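Long-range contacts in 2-hydroxyisobutanoyl-CoA mutase large subunit (PDB 4R3U), which catalyses, together with the cobalamin-binding small subunit, the stereospecific interconversion of 2-hydroxyisobutyryl-CoA and (S)-3-hydroxybutyryl-CoA: residues A[96-102]-A[122-128]; A[112-117]-A[388-394]; A[117-122]-A[397-401]. All coordinates share one frame. Numbering follows the deposited sequence.

Interaction 1. Residues A[96-102]-A[122-128]. With 3KK (S-{(3R,5R,9R)-1-[(2R,3S,4R,5R)-5-(6-amino-9H-purin-9-yl)-4-hydroxy-3-(phosphonooxy)tetrahydrofuran-2-yl]-3,5,9-trihydroxy-8,8-dimethyl-3,5-dioxido-10,14-dioxo-2,4,6-trioxa-11,15-diaza-3lambda~5~,5lambda~5~-diphosphaheptadecan-17-yl} 2-hydroxy-2-methylpropanethioate), chain F.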
# COMPACT_ATOMS: atom_id res chain seq x y z
N TRP A 96 -9.39 -13.83 -5.34
CA TRP A 96 -8.86 -14.63 -4.23
C TRP A 96 -9.87 -14.57 -3.06
O TRP A 96 -10.65 -13.61 -2.96
CB TRP A 96 -7.46 -14.09 -3.78
CG TRP A 96 -7.47 -12.67 -3.32
CD1 TRP A 96 -7.68 -12.22 -2.04
CD2 TRP A 96 -7.40 -11.49 -4.14
NE1 TRP A 96 -7.70 -10.84 -2.01
CE2 TRP A 96 -7.53 -10.37 -3.29
CE3 TRP A 96 -7.17 -11.28 -5.52
CZ2 TRP A 96 -7.49 -9.04 -3.78
CZ3 TRP A 96 -7.11 -9.97 -6.00
CH2 TRP A 96 -7.26 -8.87 -5.13
N THR A 97 -9.87 -15.57 -2.20
CA THR A 97 -10.74 -15.57 -1.04
C THR A 97 -10.16 -14.57 -0.03
O THR A 97 -8.95 -14.57 0.25
CB THR A 97 -10.87 -16.98 -0.43
OG1 THR A 97 -11.18 -17.93 -1.45
CG2 THR A 97 -11.97 -17.07 0.60
N MET A 98 -11.01 -13.66 0.45
CA MET A 98 -10.65 -12.70 1.47
C MET A 98 -11.11 -13.43 2.73
O MET A 98 -12.32 -13.54 3.03
CB MET A 98 -11.38 -11.37 1.24
CG MET A 98 -11.10 -10.84 -0.16
SD MET A 98 -11.67 -9.17 -0.42
CE MET A 98 -11.23 -8.97 -2.15
N ARG A 99 -10.13 -14.12 3.33
CA ARG A 99 -10.32 -15.04 4.45
C ARG A 99 -9.47 -14.63 5.67
O ARG A 99 -8.28 -14.96 5.78
CB ARG A 99 -9.97 -16.45 3.96
CG ARG A 99 -10.28 -17.54 4.96
CD ARG A 99 -9.62 -18.85 4.59
NE ARG A 99 -9.93 -19.29 3.24
CZ ARG A 99 -11.05 -19.90 2.88
NH1 ARG A 99 -12.00 -20.13 3.77
NH2 ARG A 99 -11.24 -20.27 1.63
N GLN A 100 -10.13 -13.88 6.59
CA GLN A 100 -9.57 -13.34 7.82
C GLN A 100 -9.68 -14.30 9.00
O GLN A 100 -10.77 -14.85 9.25
CB GLN A 100 -10.24 -12.00 8.16
CG GLN A 100 -10.01 -10.90 7.14
CD GLN A 100 -8.57 -10.54 6.95
OE1 GLN A 100 -7.99 -10.77 5.89
NE2 GLN A 100 -7.96 -9.94 7.96
N ILE A 101 -8.58 -14.44 9.77
CA ILE A 101 -8.54 -15.29 10.97
C ILE A 101 -9.47 -14.68 12.04
O ILE A 101 -9.49 -13.46 12.23
CB ILE A 101 -7.10 -15.44 11.56
CG1 ILE A 101 -6.09 -16.09 10.62
CG2 ILE A 101 -7.14 -16.10 12.89
CD1 ILE A 101 -4.70 -15.45 10.78
N ALA A 102 -10.20 -15.55 12.72
CA ALA A 102 -11.10 -15.22 13.83
C ALA A 102 -10.94 -16.35 14.87
O ALA A 102 -10.92 -17.54 14.50
CB ALA A 102 -12.55 -15.15 13.35
N GLN A 122 -15.78 -10.48 3.94
CA GLN A 122 -14.96 -11.68 3.86
C GLN A 122 -15.81 -12.77 3.13
O GLN A 122 -17.03 -12.84 3.31
CB GLN A 122 -14.49 -12.13 5.24
CG GLN A 122 -15.14 -13.43 5.77
CD GLN A 122 -14.41 -13.94 6.97
OE1 GLN A 122 -13.16 -13.79 7.11
NE2 GLN A 122 -15.16 -14.58 7.86
N THR A 123 -15.13 -13.55 2.26
CA THR A 123 -15.67 -14.57 1.36
C THR A 123 -15.30 -16.01 1.74
O THR A 123 -15.71 -16.96 1.08
CB THR A 123 -15.34 -14.16 -0.10
OG1 THR A 123 -13.93 -14.06 -0.26
CG2 THR A 123 -15.99 -12.81 -0.50
N GLY A 124 -14.55 -16.15 2.82
CA GLY A 124 -14.12 -17.43 3.38
C GLY A 124 -13.90 -17.31 4.87
O GLY A 124 -13.47 -16.27 5.34
N ILE A 125 -14.19 -18.37 5.63
CA ILE A 125 -13.98 -18.40 7.07
C ILE A 125 -12.60 -19.00 7.44
O ILE A 125 -12.21 -20.01 6.87
CB ILE A 125 -15.17 -19.14 7.76
CG1 ILE A 125 -16.36 -18.18 7.94
CG2 ILE A 125 -14.78 -19.83 9.09
CD1 ILE A 125 -17.68 -18.88 7.85
N SER A 126 -11.88 -18.36 8.37
CA SER A 126 -10.62 -18.86 8.91
C SER A 126 -10.78 -18.90 10.42
O SER A 126 -11.31 -17.96 11.02
CB SER A 126 -9.43 -17.99 8.49
OG SER A 126 -8.21 -18.42 9.10
N THR A 127 -10.34 -19.97 11.05
CA THR A 127 -10.48 -20.12 12.49
C THR A 127 -9.15 -20.46 13.15
O THR A 127 -8.48 -21.42 12.75
CB THR A 127 -11.53 -21.21 12.82
OG1 THR A 127 -12.57 -21.25 11.83
CG2 THR A 127 -12.09 -21.08 14.25
N ASP A 128 -8.78 -19.65 14.16
CA ASP A 128 -7.64 -19.86 15.04
C ASP A 128 -8.11 -20.32 16.39
O ASP A 128 -9.08 -19.80 16.93
CB ASP A 128 -6.72 -18.64 15.15
CG ASP A 128 -5.65 -18.70 14.08
OD1 ASP A 128 -5.94 -19.27 12.99
OD2 ASP A 128 -4.54 -18.11 14.29
C4 3KK F . -1.23 -19.50 13.43
C3 3KK F . -1.66 -18.63 12.26
C2 3KK F . -0.54 -17.67 11.87
O3 3KK F . -2.79 -17.88 12.67
C1 3KK F . -2.06 -19.46 11.03
O1 3KK F . -1.42 -20.45 10.67
S1P 3KK F . -3.48 -18.84 10.20
C2P 3KK F . -3.73 -20.02 8.84
C3P 3KK F . -5.08 -19.80 8.20
N4P 3KK F . -5.18 -20.70 7.07
C5P 3KK F . -6.00 -20.46 6.04
O5P 3KK F . -6.75 -19.48 5.96
C6P 3KK F . -5.93 -21.54 4.95
C7P 3KK F . -6.97 -21.33 3.86
N8P 3KK F . -6.79 -22.32 2.79
C9P 3KK F . -7.70 -22.46 1.82
O9P 3KK F . -8.73 -21.79 1.77
CAP 3KK F . -7.44 -23.61 0.80
OAP 3KK F . -6.86 -24.77 1.43
CBP 3KK F . -6.76 -23.20 -0.55
CDP 3KK F . -6.79 -24.39 -1.53
CEP 3KK F . -5.30 -22.79 -0.35
CCP 3KK F . -7.53 -22.05 -1.24
O6A 3KK F . -8.92 -22.41 -1.33
P2A 3KK F . -10.10 -21.39 -1.59
O4A 3KK F . -9.91 -20.19 -0.77
O5A 3KK F . -11.37 -22.15 -1.46
O3A 3KK F . -9.81 -20.99 -3.14
P1A 3KK F . -9.93 -21.95 -4.46
O1A 3KK F . -9.92 -23.40 -4.12
O2A 3KK F . -8.94 -21.46 -5.44
O5B 3KK F . -11.40 -21.46 -4.94
C5B 3KK F . -12.63 -22.09 -4.53
C4B 3KK F . -13.37 -22.66 -5.76
O4B 3KK F . -13.43 -21.69 -6.85
C3B 3KK F . -12.66 -23.89 -6.31
O3B 3KK F . -13.66 -24.82 -6.76
P3B 3KK F . -13.96 -26.23 -6.03
O8A 3KK F . -12.66 -26.93 -6.14
O7A 3KK F . -14.38 -25.83 -4.67
O9A 3KK F . -15.05 -26.79 -6.87
C2B 3KK F . -11.86 -23.34 -7.48
O2B 3KK F . -11.60 -24.34 -8.47
C1B 3KK F . -12.78 -22.25 -8.00
N9A 3KK F . -12.03 -21.17 -8.70
C8A 3KK F . -11.14 -20.31 -8.21
N7A 3KK F . -10.73 -19.52 -9.20
C5A 3KK F . -11.38 -19.87 -10.31
C4A 3KK F . -12.20 -20.89 -10.00
N3A 3KK F . -13.00 -21.47 -10.93
C2A 3KK F . -13.01 -20.99 -12.26
N1A 3KK F . -12.14 -19.91 -12.54
C6A 3KK F . -11.34 -19.39 -11.58
N6A 3KK F . -10.51 -18.38 -11.83
O HOH W 1 -13.30 -13.14 -2.54
O HOH W 2 -13.04 -16.02 9.74
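Ser126, Arg99 and Ile101 bury the most surface where the parallel neighbours 96-102 and 122-128 meet. Ser126 lies against Ile101 (OG to CG1 3.5 Å) and Arg99 (CB to CG 3.7 Å), while its carbonyl O accepts from Ala102 N at 3.2 Å; Asp128 N to Ala102 O (3.0 Å) continues the parallel pairing. Arg99 reaches across Gly124, where a CB would clash with its NH1, to give NH1 to Ile125 O (3.1 Å) and NH2 to 3KK O4A (2.7 Å), so one guanidinium ties the strand to the CoA pyrophosphate. Ile101 packs CG2 on Asp128 CG at 3.2 Å. Toward 122-124 the pairing becomes irregular: Thr123 N donates to Met98 O (2.9 Å), Met98 N to Thr123 OG1 (3.0 Å) and Gln100 N to Gln122 OE1 (3.1 Å). Asp128, held by Thr178, lies with OD2 2.4 Å from the acyl hydroxyl O3 of 3KK and is thought important for stereospecificity. The segments carry adjacent parallel strands, 97-102 and 125-128, of a beta-alpha-beta unit in the TIM barrel, lining the substrate channel of the acyl-CoA mutases.

Interaction 2. Residues A[112-117]-A[388-394]. With 5AD (5'-deoxyadenosine), chain G.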
# COMPACT_ATOMS: atom_id res chain seq x y z
N LYS A 112 -19.81 -14.82 16.37
CA LYS A 112 -20.20 -13.41 16.29
C LYS A 112 -19.19 -12.67 15.36
O LYS A 112 -19.62 -11.92 14.47
CB LYS A 112 -20.26 -12.79 17.71
CG LYS A 112 -20.69 -11.31 17.76
CD LYS A 112 -20.28 -10.61 19.06
CE LYS A 112 -19.08 -9.67 18.93
NZ LYS A 112 -17.77 -10.30 19.29
N ARG A 113 -17.87 -12.91 15.55
CA ARG A 113 -16.80 -12.35 14.71
C ARG A 113 -16.89 -12.85 13.25
O ARG A 113 -16.69 -12.05 12.35
CB ARG A 113 -15.40 -12.63 15.30
CG ARG A 113 -14.23 -11.93 14.57
CD ARG A 113 -14.31 -10.40 14.56
NE ARG A 113 -14.00 -9.87 15.87
CZ ARG A 113 -12.79 -9.48 16.25
NH1 ARG A 113 -12.57 -9.06 17.48
NH2 ARG A 113 -11.76 -9.60 15.41
N PHE A 114 -17.22 -14.17 13.01
CA PHE A 114 -17.43 -14.70 11.64
C PHE A 114 -18.45 -13.84 10.92
O PHE A 114 -18.20 -13.38 9.81
CB PHE A 114 -17.92 -16.16 11.65
CG PHE A 114 -16.90 -17.21 12.00
CD1 PHE A 114 -15.53 -16.92 11.99
CD2 PHE A 114 -17.30 -18.49 12.38
CE1 PHE A 114 -14.59 -17.90 12.33
CE2 PHE A 114 -16.35 -19.48 12.66
CZ PHE A 114 -15.00 -19.17 12.66
N LYS A 115 -19.59 -13.62 11.59
CA LYS A 115 -20.74 -12.85 11.09
C LYS A 115 -20.37 -11.41 10.80
O LYS A 115 -20.72 -10.91 9.72
CB LYS A 115 -21.96 -13.01 12.00
CG LYS A 115 -22.44 -14.46 12.01
CD LYS A 115 -23.48 -14.76 13.06
CE LYS A 115 -24.13 -16.09 12.81
NZ LYS A 115 -24.82 -16.60 14.03
N TYR A 116 -19.59 -10.77 11.69
CA TYR A 116 -19.08 -9.41 11.50
C TYR A 116 -18.20 -9.35 10.24
O TYR A 116 -18.37 -8.45 9.39
CB TYR A 116 -18.26 -8.95 12.71
CG TYR A 116 -17.56 -7.64 12.47
CD1 TYR A 116 -18.25 -6.43 12.57
CD2 TYR A 116 -16.23 -7.60 12.05
CE1 TYR A 116 -17.63 -5.21 12.30
CE2 TYR A 116 -15.60 -6.39 11.75
CZ TYR A 116 -16.30 -5.20 11.90
OH TYR A 116 -15.68 -4.00 11.65
N LEU A 117 -17.22 -10.28 10.15
CA LEU A 117 -16.25 -10.40 9.05
C LEU A 117 -16.96 -10.64 7.73
O LEU A 117 -16.59 -10.02 6.73
CB LEU A 117 -15.22 -11.52 9.35
CG LEU A 117 -14.25 -11.27 10.52
CD1 LEU A 117 -13.47 -12.50 10.83
CD2 LEU A 117 -13.33 -10.08 10.24
N PRO A 388 -6.79 -9.33 16.91
CA PRO A 388 -7.46 -8.13 16.39
C PRO A 388 -8.84 -7.72 16.85
O PRO A 388 -9.68 -8.54 17.20
CB PRO A 388 -7.41 -8.32 14.87
CG PRO A 388 -7.35 -9.77 14.71
CD PRO A 388 -6.45 -10.24 15.80
N THR A 389 -9.08 -6.40 16.74
CA THR A 389 -10.36 -5.77 16.96
C THR A 389 -11.13 -5.85 15.65
O THR A 389 -10.58 -6.17 14.59
CB THR A 389 -10.20 -4.29 17.40
OG1 THR A 389 -9.53 -3.55 16.37
CG2 THR A 389 -9.51 -4.13 18.73
N GLU A 390 -12.41 -5.54 15.73
CA GLU A 390 -13.28 -5.49 14.57
C GLU A 390 -12.77 -4.45 13.58
O GLU A 390 -12.59 -4.79 12.42
CB GLU A 390 -14.70 -5.18 15.01
CG GLU A 390 -15.36 -6.35 15.70
CD GLU A 390 -16.82 -6.15 16.02
OE1 GLU A 390 -17.23 -4.98 16.20
OE2 GLU A 390 -17.56 -7.16 16.09
N ASP A 391 -12.45 -3.23 14.04
CA ASP A 391 -11.94 -2.13 13.19
C ASP A 391 -10.66 -2.48 12.44
O ASP A 391 -10.53 -2.13 11.29
CB ASP A 391 -11.73 -0.84 14.01
CG ASP A 391 -12.97 -0.08 14.44
OD1 ASP A 391 -14.04 -0.27 13.81
OD2 ASP A 391 -12.85 0.77 15.37
N ALA A 392 -9.73 -3.16 13.11
CA ALA A 392 -8.45 -3.61 12.57
C ALA A 392 -8.70 -4.63 11.44
O ALA A 392 -8.11 -4.51 10.37
CB ALA A 392 -7.61 -4.22 13.67
N MET A 393 -9.62 -5.59 11.66
CA MET A 393 -10.00 -6.57 10.65
C MET A 393 -10.73 -5.95 9.50
O MET A 393 -10.44 -6.29 8.35
CB MET A 393 -10.77 -7.76 11.26
CG MET A 393 -9.88 -8.71 12.06
SD MET A 393 -8.59 -9.58 11.09
CE MET A 393 -7.18 -8.46 11.25
N LYS A 394 -11.61 -4.98 9.78
CA LYS A 394 -12.35 -4.20 8.78
C LYS A 394 -11.36 -3.50 7.84
O LYS A 394 -11.49 -3.62 6.62
CB LYS A 394 -13.24 -3.18 9.47
CG LYS A 394 -14.54 -2.87 8.73
CD LYS A 394 -15.08 -1.46 8.95
CE LYS A 394 -15.18 -0.94 10.35
NZ LYS A 394 -15.73 0.44 10.38
N1 5AD G . -7.78 -13.62 15.70
C2 5AD G . -7.20 -13.05 14.58
N3 5AD G . -5.83 -13.29 14.31
C4 5AD G . -5.15 -14.15 15.11
N9 5AD G . -3.88 -14.56 15.11
C8 5AD G . -3.75 -15.48 16.06
N7 5AD G . -4.89 -15.59 16.72
C5 5AD G . -5.77 -14.78 16.12
C6 5AD G . -7.06 -14.52 16.39
N6 5AD G . -7.56 -15.14 17.45
C1' 5AD G . -2.82 -14.41 14.09
C2' 5AD G . -2.26 -13.04 13.92
C3' 5AD G . -0.82 -13.35 13.53
C4' 5AD G . -0.69 -14.87 13.55
C5' 5AD G . 0.62 -15.26 14.22
O4' 5AD G . -1.71 -15.25 14.44
O2' 5AD G . -2.90 -12.41 12.81
O3' 5AD G . -0.56 -12.81 12.23
O HOH W 3 -16.78 -9.50 16.78
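Lys112 begins the contact at the solvent-facing margin. Its NZ does not pair directly with Glu390 but shares a water with it: the water accepts from Lys112 NZ (2.8 Å) and Arg113 NE (2.9 Å) and donates to Glu390 OE2 (2.6 Å), bridging charges that lie beyond salt-bridge range. Arg113 then extends to the turn before helix 390-405, where NH1 and NH2 each donate to Pro388 O at 2.9 Å. This fork satisfies one carbonyl from the guanidinium edge, while Glu390 CG lies over one of its faces. The same turn carries Thr389, the N-cap, whose OG1 accepts from Ala392 N at 3.3 Å. One turn further, Tyr116 buries the largest area of the contact. Glu390 CB sits over its ring in a CH-pi contact, 3.8 Å from the centroid, and Tyr116 OH gives a weak hydrogen bond to Glu390 O (3.3 Å) beside Lys394 CG, also 3.3 Å from OH. The ammonium group of Lys394 has its main partner in Glu485 of the second subunit. Leu117 closes the segment on the inner side, its CD2 3.6 Å from Met393 CB. The short helical segments run at 38° with axes 11.0 Å apart, a spacing that these long side chains fill. Pro388 CD is 3.2 Å from C2 of 5'-deoxyadenosine, so the carbonyl gripped by Arg113 belongs to a residue of the nucleoside pocket. The chemistry thus grades from hydrated charge through directed hydrogen bonds to apolar packing, and is consistent with Arg113 holding the backbone that borders that pocket.

Interaction 3. Residues A[117-122]-A[397-401]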
# COMPACT_ATOMS: atom_id res chain seq x y z
N LEU A 117 -17.22 -10.28 10.15
CA LEU A 117 -16.25 -10.40 9.05
C LEU A 117 -16.96 -10.64 7.73
O LEU A 117 -16.59 -10.02 6.73
CB LEU A 117 -15.22 -11.52 9.35
CG LEU A 117 -14.25 -11.27 10.52
CD1 LEU A 117 -13.47 -12.50 10.83
CD2 LEU A 117 -13.33 -10.08 10.24
N ILE A 118 -18.00 -11.51 7.72
CA ILE A 118 -18.84 -11.75 6.53
C ILE A 118 -19.58 -10.47 6.12
O ILE A 118 -19.56 -10.10 4.96
CB ILE A 118 -19.76 -13.00 6.72
CG1 ILE A 118 -18.87 -14.29 6.75
CG2 ILE A 118 -20.85 -13.08 5.62
CD1 ILE A 118 -19.49 -15.56 7.28
N ALA A 119 -20.18 -9.76 7.07
CA ALA A 119 -20.88 -8.50 6.81
C ALA A 119 -19.91 -7.44 6.23
O ALA A 119 -20.35 -6.59 5.46
CB ALA A 119 -21.50 -7.98 8.10
N GLN A 120 -18.61 -7.48 6.62
CA GLN A 120 -17.56 -6.58 6.13
C GLN A 120 -16.96 -6.98 4.77
O GLN A 120 -16.17 -6.23 4.21
CB GLN A 120 -16.47 -6.33 7.17
CG GLN A 120 -16.93 -5.62 8.45
CD GLN A 120 -17.96 -4.51 8.30
OE1 GLN A 120 -17.91 -3.66 7.42
NE2 GLN A 120 -18.90 -4.49 9.17
N GLY A 121 -17.35 -8.14 4.24
CA GLY A 121 -16.94 -8.57 2.91
C GLY A 121 -16.01 -9.76 2.82
O GLY A 121 -15.49 -10.03 1.73
N GLN A 122 -15.78 -10.48 3.94
CA GLN A 122 -14.96 -11.68 3.86
C GLN A 122 -15.81 -12.77 3.13
O GLN A 122 -17.03 -12.84 3.31
CB GLN A 122 -14.49 -12.13 5.24
CG GLN A 122 -15.14 -13.43 5.77
CD GLN A 122 -14.41 -13.94 6.97
OE1 GLN A 122 -13.16 -13.79 7.11
NE2 GLN A 122 -15.16 -14.58 7.86
N LEU A 397 -9.68 -5.95 5.53
CA LEU A 397 -10.57 -6.31 4.42
C LEU A 397 -10.65 -5.17 3.38
O LEU A 397 -10.58 -5.46 2.19
CB LEU A 397 -11.97 -6.70 4.93
CG LEU A 397 -12.06 -8.07 5.59
CD1 LEU A 397 -13.29 -8.18 6.48
CD2 LEU A 397 -12.03 -9.18 4.54
N ARG A 398 -10.73 -3.89 3.82
CA ARG A 398 -10.79 -2.73 2.92
C ARG A 398 -9.54 -2.67 2.04
O ARG A 398 -9.63 -2.30 0.86
CB ARG A 398 -11.01 -1.41 3.68
CG ARG A 398 -12.35 -1.28 4.41
CD ARG A 398 -13.57 -1.22 3.51
NE ARG A 398 -14.80 -1.27 4.31
CZ ARG A 398 -15.52 -2.37 4.53
NH1 ARG A 398 -15.15 -3.53 4.00
NH2 ARG A 398 -16.61 -2.32 5.28
N THR A 399 -8.39 -3.07 2.62
CA THR A 399 -7.09 -3.15 1.95
C THR A 399 -7.20 -4.08 0.74
O THR A 399 -6.84 -3.69 -0.38
CB THR A 399 -5.99 -3.62 2.95
OG1 THR A 399 -5.98 -2.74 4.08
CG2 THR A 399 -4.61 -3.69 2.32
N GLN A 400 -7.74 -5.29 0.97
CA GLN A 400 -7.92 -6.32 -0.06
C GLN A 400 -8.88 -5.83 -1.15
O GLN A 400 -8.59 -5.95 -2.34
CB GLN A 400 -8.39 -7.64 0.59
CG GLN A 400 -7.29 -8.37 1.36
CD GLN A 400 -7.66 -9.80 1.73
OE1 GLN A 400 -7.87 -10.66 0.87
NE2 GLN A 400 -7.70 -10.10 3.03
N GLN A 401 -10.03 -5.29 -0.72
CA GLN A 401 -11.12 -4.75 -1.57
C GLN A 401 -10.67 -3.59 -2.45
O GLN A 401 -11.16 -3.50 -3.55
CB GLN A 401 -12.33 -4.38 -0.71
CG GLN A 401 -12.92 -5.61 0.01
CD GLN A 401 -13.67 -5.25 1.27
OE1 GLN A 401 -13.64 -4.11 1.77
NE2 GLN A 401 -14.35 -6.23 1.82
O HOH W 4 -15.35 -8.50 -0.27
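A helix terminus docks here on the flank of another helix: the end of helix 107-119 and the turn after it lie against helix 390-405, on the outer layer of the barrel and beside the second subunit. The carbonyl of Gln120, at the end of the helix, is the main polar target. It accepts from Arg398 NH1 (2.9 Å) and from Gln401 NE2 (3.0 Å), and Arg398 NH1 also donates to Gln401 OE1 at 2.8 Å, so the two donors are locked to each other. The turn itself is a Schellman motif. Gly121, at positive phi, ends the helix with Gln122 N bonded to Leu117 O (2.9 Å) and Gly121 N to Ile118 O (3.0 Å); a CB here would collide with Gln401 NE2 as well as with the preceding carbonyl. Beneath the polar group, Leu397 points its side chain into the turn, with CD1 3.7 Å from Gln120 CB and CD2 3.9 Å from Gln122 CB. A water links Gly121 O (2.5 Å) to Gln401 NE2 (3.2 Å). Arg398 NH2 makes a weak hydrogen bond to Gln120 OE1 at 2.8 Å, and the same NH2 forms a salt bridge with Glu485 of the second subunit.

Interactions 2 and 3 join the same two helices, 107-119 and 390-405, at successive levels and share Leu117, whereas interaction 1 pairs the strands that flank helix 107-119 in sequence. Interaction 1 is the deepest, its centre about 13 Å from the chain centre, against about 21 and 20 Å for the centres of interactions 2 and 3, and combines backbone pairing with side-chain bonds and groups facing the substrate. Interaction 2 is partly buried and combines a guanidinium-to-carbonyl fork and aromatic packing with a water-bridged charged rim; interaction 3 is buried and satisfies a helix end near the second subunit. Gln122 belongs to interactions 1 and 3, and the hydrogen bond from Trp96 NE1 to Gln400 OE1 (2.9 Å) connects strand to helix.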